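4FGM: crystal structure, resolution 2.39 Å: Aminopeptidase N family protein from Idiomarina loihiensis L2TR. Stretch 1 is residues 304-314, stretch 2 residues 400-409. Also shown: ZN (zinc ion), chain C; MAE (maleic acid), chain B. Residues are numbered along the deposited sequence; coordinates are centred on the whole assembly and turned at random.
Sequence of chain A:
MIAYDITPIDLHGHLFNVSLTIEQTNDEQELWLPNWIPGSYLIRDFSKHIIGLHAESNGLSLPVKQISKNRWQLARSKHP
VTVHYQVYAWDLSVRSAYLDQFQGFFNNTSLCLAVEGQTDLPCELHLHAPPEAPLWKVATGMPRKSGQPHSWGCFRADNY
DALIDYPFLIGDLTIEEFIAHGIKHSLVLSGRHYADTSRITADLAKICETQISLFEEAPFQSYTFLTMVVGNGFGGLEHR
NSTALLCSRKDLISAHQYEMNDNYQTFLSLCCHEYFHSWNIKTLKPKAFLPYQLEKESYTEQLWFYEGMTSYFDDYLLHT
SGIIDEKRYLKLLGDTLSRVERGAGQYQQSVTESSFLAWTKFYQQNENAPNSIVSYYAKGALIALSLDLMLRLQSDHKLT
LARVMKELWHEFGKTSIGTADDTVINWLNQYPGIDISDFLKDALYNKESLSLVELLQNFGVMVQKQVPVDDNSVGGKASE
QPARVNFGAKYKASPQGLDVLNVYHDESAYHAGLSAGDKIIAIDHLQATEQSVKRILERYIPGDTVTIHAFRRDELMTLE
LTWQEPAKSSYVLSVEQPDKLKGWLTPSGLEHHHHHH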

# COMPACT_ATOMS: atom_id res chain seq x y z
N TRP A 304 -1.91 -12.52 -3.25
CA TRP A 304 -0.56 -13.04 -3.00
C TRP A 304 0.28 -12.72 -4.23
O TRP A 304 1.50 -12.57 -4.17
N PHE A 305 -0.40 -12.63 -5.37
CA PHE A 305 0.26 -12.34 -6.62
C PHE A 305 0.25 -10.84 -6.90
O PHE A 305 1.30 -10.23 -7.15
N TYR A 306 -0.93 -10.24 -6.85
CA TYR A 306 -1.05 -8.82 -7.13
C TYR A 306 -0.35 -7.92 -6.13
O TYR A 306 0.09 -6.82 -6.48
N GLU A 307 -0.24 -8.37 -4.89
CA GLU A 307 0.47 -7.58 -3.89
C GLU A 307 1.84 -8.19 -3.66
O GLU A 307 2.84 -7.47 -3.54
N GLY A 308 1.90 -9.52 -3.64
CA GLY A 308 3.15 -10.23 -3.42
C GLY A 308 4.26 -9.95 -4.42
O GLY A 308 5.36 -9.54 -4.03
N MSE A 309 3.98 -10.15 -5.71
CA MSE A 309 4.97 -9.91 -6.76
C MSE A 309 5.45 -8.46 -6.69
O MSE A 309 6.66 -8.18 -6.78
N THR A 310 4.50 -7.55 -6.53
CA THR A 310 4.80 -6.12 -6.44
C THR A 310 5.69 -5.82 -5.23
O THR A 310 6.57 -4.97 -5.29
N SER A 311 5.45 -6.55 -4.14
CA SER A 311 6.23 -6.34 -2.92
C SER A 311 7.64 -6.90 -3.05
O SER A 311 8.50 -6.62 -2.21
N TYR A 312 7.89 -7.69 -4.08
CA TYR A 312 9.22 -8.24 -4.31
C TYR A 312 9.95 -7.31 -5.27
O TYR A 312 11.12 -6.98 -5.08
N PHE A 313 9.24 -6.87 -6.31
CA PHE A 313 9.85 -6.00 -7.30
C PHE A 313 10.09 -4.56 -6.87
O PHE A 313 11.06 -3.95 -7.33
N ASP A 314 9.25 -4.00 -6.00
CA ASP A 314 9.48 -2.61 -5.59
C ASP A 314 10.90 -2.39 -5.06
O ASP A 314 11.50 -1.35 -5.32
N THR A 400 13.49 -15.51 -16.19
CA THR A 400 13.42 -14.85 -14.89
C THR A 400 11.96 -14.60 -14.55
O THR A 400 11.09 -14.72 -15.42
N LEU A 401 11.67 -14.28 -13.29
CA LEU A 401 10.30 -14.00 -12.88
C LEU A 401 9.85 -12.73 -13.61
O LEU A 401 8.68 -12.58 -13.96
N ALA A 402 10.80 -11.81 -13.83
CA ALA A 402 10.49 -10.57 -14.53
C ALA A 402 9.93 -10.93 -15.91
O ALA A 402 8.90 -10.40 -16.33
N ARG A 403 10.61 -11.83 -16.61
CA ARG A 403 10.17 -12.25 -17.93
C ARG A 403 8.76 -12.83 -17.85
O ARG A 403 7.91 -12.56 -18.70
N VAL A 404 8.50 -13.61 -16.81
CA VAL A 404 7.18 -14.21 -16.63
C VAL A 404 6.11 -13.12 -16.46
O VAL A 404 5.00 -13.25 -16.99
N MSE A 405 6.45 -12.06 -15.73
CA MSE A 405 5.50 -10.96 -15.51
C MSE A 405 5.17 -10.30 -16.84
O MSE A 405 4.00 -10.03 -17.14
N LYS A 406 6.20 -10.03 -17.64
CA LYS A 406 6.02 -9.41 -18.95
C LYS A 406 5.01 -10.21 -19.77
O LYS A 406 4.00 -9.68 -20.24
N GLU A 407 5.30 -11.50 -19.93
CA GLU A 407 4.45 -12.39 -20.69
C GLU A 407 3.04 -12.49 -20.12
O GLU A 407 2.06 -12.41 -20.87
N LEU A 408 2.93 -12.66 -18.81
CA LEU A 408 1.60 -12.75 -18.21
C LEU A 408 0.83 -11.46 -18.47
O LEU A 408 -0.38 -11.49 -18.67
N TRP A 409 1.54 -10.34 -18.50
CA TRP A 409 0.88 -9.07 -18.74
C TRP A 409 0.35 -8.96 -20.17
O TRP A 409 -0.78 -8.50 -20.39

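The contact between residues 304-314 and 400-409 is a small, largely apolar seam between helix 401-409 and two helical segments of the first stretch, 304-306 and 308-314, with no hydrogen bond crossing it, and it illustrates how long side chains can bridge helices whose backbones stand well apart. The axes of helices 308-314 and 401-409 come no closer than 12.2 Å and run at 131° to each other, so aromatic rings, leucines and selenomethionines must fill the space between.

Met309, Tyr312 and Phe313 point toward the second stretch, where Leu401, Met405 and Leu408 point back. Phe313 (chi1 m) packs against three residues: its CE2 lies 3.8 Å from Leu401 CD2 and 3.7 Å from Met405 CG, while the ring edge meets the backbone at Ala402 N, 3.8 Å from Phe313 CZ. Leu401, in the t, p rotamer, uses the same methyl repeatedly, its CD2 also standing 4.0 Å from Tyr312 CD2 and 4.1 Å from the selenium of Met309.

Met405, with all three chi angles m, ties this cluster to a second one. Its SE is 4.0 Å from Met309 CG, and its CE is 3.7 Å from Phe305 CZ. Phe305 leaves its backbone sideways, but its t rotamer brings the ring end nearer, where CZ also meets Leu408 CD1 at 4.0 Å; the selenium of Met405 sits obliquely, 4.7 Å from the ring centroid.

Polar groups are served away from the seam. Thr310 OG1 donates to Tyr306 O (2.8 Å) and Ser311 OG to Glu307 O (2.9 Å), while Thr400 OG1 caps its helix by accepting from Arg403 N at 3.1 Å. Glu307, out of reach of the second stretch, binds zinc through OE1 (2.2 Å from ZN), and maleic acid O2 joins the same metal, 2.3 Å from ZN.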

# COMPACT_ATOMS: atom_id res chain seq x y z
CB TRP A 304 -0.57 -14.56 -2.78
CG TRP A 304 -0.99 -15.36 -3.99
CD1 TRP A 304 -2.25 -15.82 -4.29
CD2 TRP A 304 -0.14 -15.80 -5.07
NE1 TRP A 304 -2.24 -16.51 -5.47
CE2 TRP A 304 -0.96 -16.52 -5.97
CE3 TRP A 304 1.22 -15.67 -5.35
CZ2 TRP A 304 -0.46 -17.10 -7.14
CZ3 TRP A 304 1.73 -16.24 -6.52
CH2 TRP A 304 0.88 -16.95 -7.40
CB PHE A 305 -0.42 -13.13 -7.76
CG PHE A 305 0.10 -12.79 -9.13
CD1 PHE A 305 -0.45 -11.73 -9.86
CD2 PHE A 305 1.15 -13.52 -9.68
CE1 PHE A 305 0.05 -11.40 -11.12
CE2 PHE A 305 1.66 -13.19 -10.94
CZ PHE A 305 1.11 -12.13 -11.67
CB TYR A 306 -2.53 -8.47 -7.31
CG TYR A 306 -3.02 -9.00 -8.63
CD1 TYR A 306 -2.54 -8.47 -9.83
CD2 TYR A 306 -3.86 -10.11 -8.69
CE1 TYR A 306 -2.87 -9.03 -11.06
CE2 TYR A 306 -4.20 -10.69 -9.92
CZ TYR A 306 -3.69 -10.14 -11.10
OH TYR A 306 -3.97 -10.72 -12.31
CB GLU A 307 -0.32 -7.51 -2.58
CG GLU A 307 -1.54 -6.59 -2.62
CD GLU A 307 -1.20 -5.18 -3.08
OE1 GLU A 307 -0.00 -4.86 -3.17
OE2 GLU A 307 -2.13 -4.39 -3.34
CB MSE A 309 4.37 -10.16 -8.16
CG MSE A 309 3.77 -11.55 -8.39
SE MSE A 309 4.99 -13.06 -8.13
CE MSE A 309 4.24 -13.78 -6.51
CB THR A 310 3.52 -5.29 -6.34
OG1 THR A 310 2.58 -5.75 -7.32
CG2 THR A 310 3.82 -3.81 -6.55
CB SER A 311 5.53 -6.96 -1.72
OG SER A 311 4.38 -6.20 -1.39
CB TYR A 312 9.14 -9.64 -4.92
CG TYR A 312 10.43 -10.11 -5.57
CD1 TYR A 312 11.55 -10.42 -4.80
CD2 TYR A 312 10.52 -10.24 -6.96
CE1 TYR A 312 12.73 -10.86 -5.39
CE2 TYR A 312 11.70 -10.68 -7.56
CZ TYR A 312 12.80 -10.99 -6.77
OH TYR A 312 13.96 -11.44 -7.36
CB PHE A 313 9.04 -6.06 -8.61
CG PHE A 313 9.33 -7.29 -9.43
CD1 PHE A 313 10.57 -7.48 -10.02
CD2 PHE A 313 8.36 -8.28 -9.59
CE1 PHE A 313 10.86 -8.64 -10.75
CE2 PHE A 313 8.63 -9.44 -10.33
CZ PHE A 313 9.89 -9.62 -10.91
CB ASP A 314 8.44 -2.12 -4.56
CG ASP A 314 8.28 -3.05 -3.36
OD1 ASP A 314 9.23 -3.79 -3.01
OD2 ASP A 314 7.20 -3.02 -2.74
CB THR A 400 14.14 -13.47 -14.92
OG1 THR A 400 13.56 -12.64 -15.93
CG2 THR A 400 15.63 -13.64 -15.18
CB LEU A 401 10.19 -13.80 -11.36
CG LEU A 401 8.82 -13.34 -10.81
CD1 LEU A 401 7.74 -14.38 -11.08
CD2 LEU A 401 8.94 -13.07 -9.32
CB ALA A 402 11.73 -9.70 -14.66
CB ARG A 403 11.13 -13.29 -18.52
CG ARG A 403 10.65 -13.82 -19.86
CD ARG A 403 11.78 -14.16 -20.82
NE ARG A 403 11.26 -14.34 -22.17
CZ ARG A 403 10.71 -13.38 -22.90
NH1 ARG A 403 10.60 -12.15 -22.41
NH2 ARG A 403 10.24 -13.64 -24.11
CB VAL A 404 7.16 -15.16 -15.41
CG1 VAL A 404 5.74 -15.60 -15.10
CG2 VAL A 404 8.04 -16.38 -15.70
CB MSE A 405 6.08 -9.92 -14.54
CG MSE A 405 6.35 -10.43 -13.13
SE MSE A 405 4.77 -11.15 -12.24
CE MSE A 405 3.67 -9.55 -12.29
CB LYS A 406 7.35 -9.37 -19.71
CG LYS A 406 7.24 -8.80 -21.12
CD LYS A 406 8.35 -9.28 -22.04
CE LYS A 406 7.90 -10.47 -22.89
NZ LYS A 406 6.95 -10.09 -23.98
CB GLU A 407 5.10 -13.77 -20.79
CG GLU A 407 6.36 -13.75 -21.66
CD GLU A 407 7.10 -15.08 -21.65
OE1 GLU A 407 6.45 -16.12 -21.48
OE2 GLU A 407 8.34 -15.07 -21.83
CB LEU A 408 1.69 -13.00 -16.70
CG LEU A 408 1.99 -14.43 -16.27
CD1 LEU A 408 2.20 -14.49 -14.76
CD2 LEU A 408 0.83 -15.33 -16.67
CB TRP A 409 1.80 -7.88 -18.47
CG TRP A 409 1.07 -6.58 -18.65
CD1 TRP A 409 0.14 -6.04 -17.81
CD2 TRP A 409 1.10 -5.74 -19.81
NE1 TRP A 409 -0.42 -4.92 -18.37
CE2 TRP A 409 0.15 -4.71 -19.60
CE3 TRP A 409 1.83 -5.75 -21.00
CZ2 TRP A 409 -0.08 -3.70 -20.54
CZ3 TRP A 409 1.59 -4.75 -21.94
CH2 TRP A 409 0.64 -3.74 -21.70
ZN ZN C . 0.31 -2.72 -3.59
C1 MAE B . -1.08 -1.16 -1.92
O1 MAE B . -1.59 -2.32 -1.82
O2 MAE B . -0.70 -0.77 -3.05
C2 MAE B . -1.01 -0.33 -0.69
C3 MAE B . -1.96 0.29 0.00
C4 MAE B . -3.39 0.31 -0.29
O3 MAE B . -3.95 -0.23 -1.27
O4 MAE B . -4.09 0.89 0.56